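Local coordinates for protein glycine oxidase (Bacillus cereus ATCC 14579, PDB 7CYX) that probably catalyses the FAD-dependent oxidation of glycine by oxygen to glyoxylate, ammonium and hydrogen peroxide, serving thiamine diphosphate biosynthesis, at residues A[356-359]-A[360-363]. Numbering follows the deposited sequence.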
ATOM      1  N   GLN A 356     -27.211   5.413 -20.870  1.00 64.58           N
ATOM      2  CA  GLN A 356     -28.119   5.870 -19.806  1.00 60.58           C
ATOM      3  C   GLN A 356     -28.593   7.291 -20.157  1.00 58.83           C
ATOM      4  O   GLN A 356     -27.914   8.007 -20.906  1.00 60.95           O
ATOM      5  CB  GLN A 356     -27.397   5.715 -18.458  1.00 62.36           C
ATOM      6  CG  GLN A 356     -28.321   5.606 -17.252  1.00 67.41           C
ATOM      7  CD  GLN A 356     -27.737   4.908 -16.043  1.00 64.05           C
ATOM      8  OE1 GLN A 356     -28.228   5.069 -14.924  1.00 60.66           O
ATOM      9  NE2 GLN A 356     -26.700   4.112 -16.250  1.00 57.06           N
ATOM     10  N   GLU A 357     -29.789   7.670 -19.675  1.00 69.94           N
ATOM     11  CA  GLU A 357     -30.385   9.017 -19.893  1.00 67.95           C
ATOM     12  C   GLU A 357     -29.833   9.995 -18.850  1.00 73.02           C
ATOM     13  O   GLU A 357     -29.359   9.578 -17.775  1.00 71.68           O
ATOM     14  CB  GLU A 357     -31.917   9.031 -19.769  1.00 71.41           C
ATOM     15  CG  GLU A 357     -32.658   8.120 -20.745  1.00 75.79           C
ATOM     16  CD  GLU A 357     -32.385   8.311 -22.232  1.00 76.33           C
ATOM     17  OE1 GLU A 357     -31.720   9.295 -22.608  1.00 74.60           O
ATOM     18  OE2 GLU A 357     -32.832   7.458 -23.021  1.00 81.67           O
ATOM     19  N   ASN A 358     -29.949  11.294 -19.169  1.00 67.39           N
ATOM     20  CA  ASN A 358     -29.411  12.406 -18.375  1.00 59.78           C
ATOM     21  C   ASN A 358     -30.325  12.690 -17.174  1.00 56.95           C
ATOM     22  O   ASN A 358     -30.766  13.807 -16.987  1.00 63.12           O
ATOM     23  CB  ASN A 358     -29.257  13.650 -19.253  1.00 54.21           C
ATOM     24  CG  ASN A 358     -28.279  14.657 -18.697  1.00 57.47           C
ATOM     25  OD1 ASN A 358     -27.567  14.365 -17.739  1.00 56.33           O
ATOM     26  ND2 ASN A 358     -28.214  15.831 -19.307  1.00 53.62           N
ATOM     27  N   HIS A 359     -30.586  11.673 -16.350  1.00 52.55           N
ATOM     28  CA  HIS A 359     -31.682  11.710 -15.383  1.00 58.14           C
ATOM     29  C   HIS A 359     -31.187  12.013 -13.960  1.00 58.88           C
ATOM     30  O   HIS A 359     -31.993  12.184 -13.034  1.00 58.63           O
ATOM     31  CB  HIS A 359     -32.466  10.383 -15.410  1.00 58.44           C
ATOM     32  CG  HIS A 359     -31.748   9.212 -14.820  1.00 56.97           C
ATOM     33  ND1 HIS A 359     -30.973   8.351 -15.590  1.00 58.54           N
ATOM     34  CD2 HIS A 359     -31.703   8.742 -13.551  1.00 59.74           C
ATOM     35  CE1 HIS A 359     -30.466   7.411 -14.809  1.00 60.86           C
ATOM     36  NE2 HIS A 359     -30.903   7.628 -13.543  1.00 56.83           N
ATOM     37  N   LEU A 360     -29.868  12.046 -13.756  1.00 62.22           N
ATOM     38  CA  LEU A 360     -29.364  12.143 -12.388  1.00 60.53           C
ATOM     39  C   LEU A 360     -29.274  13.627 -11.983  1.00 56.16           C
ATOM     40  O   LEU A 360     -29.323  13.932 -10.810  1.00 53.90           O
ATOM     41  CB  LEU A 360     -28.032  11.391 -12.298  1.00 61.22           C
ATOM     42  CG  LEU A 360     -27.894  10.320 -11.204  1.00 66.76           C
ATOM     43  CD1 LEU A 360     -29.181   9.540 -10.921  1.00 61.98           C
ATOM     44  CD2 LEU A 360     -26.778   9.351 -11.566  1.00 70.81           C
ATOM     45  N   LEU A 361     -29.207  14.543 -12.957  1.00 49.26           N
ATOM     46  CA  LEU A 361     -29.370  15.984 -12.688  1.00 56.56           C
ATOM     47  C   LEU A 361     -30.715  16.231 -11.994  1.00 58.82           C
ATOM     48  O   LEU A 361     -30.763  16.741 -10.864  1.00 57.98           O
ATOM     49  CB  LEU A 361     -29.266  16.761 -14.007  1.00 63.45           C
ATOM     50  CG  LEU A 361     -28.005  17.608 -14.214  1.00 66.75           C
ATOM     51  CD1 LEU A 361     -26.750  16.893 -13.748  1.00 64.78           C
ATOM     52  CD2 LEU A 361     -27.864  18.017 -15.674  1.00 74.15           C
ATOM     53  N   ASP A 362     -31.787  15.820 -12.679  1.00 66.27           N
ATOM     54  CA  ASP A 362     -33.170  15.941 -12.238  1.00 67.08           C
ATOM     55  C   ASP A 362     -33.359  15.271 -10.873  1.00 65.16           C
ATOM     56  O   ASP A 362     -33.873  15.870  -9.938  1.00 65.80           O
ATOM     57  CB  ASP A 362     -34.118  15.300 -13.256  1.00 73.83           C
ATOM     58  CG  ASP A 362     -35.321  16.164 -13.601  1.00 83.57           C
ATOM     59  OD1 ASP A 362     -35.913  16.759 -12.665  1.00 80.58           O
ATOM     60  OD2 ASP A 362     -35.652  16.244 -14.811  1.00 83.54           O
ATOM     61  N   SER A 363     -32.940  14.011 -10.780  1.00 59.76           N
ATOM     62  CA  SER A 363     -33.221  13.191  -9.623  1.00 60.35           C
ATOM     63  C   SER A 363     -32.555  13.756  -8.356  1.00 56.28           C
ATOM     64  O   SER A 363     -33.137  13.719  -7.277  1.00 53.22           O
ATOM     65  CB  SER A 363     -32.792  11.765  -9.882  1.00 67.21           C
ATOM     66  OG  SER A 363     -32.770  11.011  -8.673  1.00 75.47           O
TER
HETATM   67  O   HOH W   1     -27.609  13.537 -15.348  1.00 55.42           O
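His359 O accepts the amide of Ser363, four residues on, in the first turn of the short C-terminal helix 360-365, entered from a loop through an inverse gamma turn centred on Asn358. Ser363 N lies 3.1 Å from His359 O, with an N-H...O angle of 155°, and is tilted from the carbonyl plane. Ser363 CB packs beside the same oxygen.

A water bridge also joins loop to helix: the water donates to Asn358 OD1 and accepts from Leu361 N at 3.0 Å, engaging an amide of the helix's first turn. Asn358 ND2 bonds Glu320 O, so both ends of this carboxamide are held and its rotation is probably fixed.

Van der Waals contact comes from neighbours lying side by side. Leu360 CD1 runs alongside the His359 ring, 3.7 Å from both His359 CD2 and His359 NE2, while Leu360 itself is buried against Leu65, packing the helix start against helix 61-70. Gln356 CG meets the edge of the imidazole in plane. With chi1 at 72°, the ring sits between its own backbone N and carbonyl carbon, turned back toward Glu357 O; His359 ND1 donates to Glu357 O at 3.0 Å, approaching from above the carbonyl plane, 51° out of it.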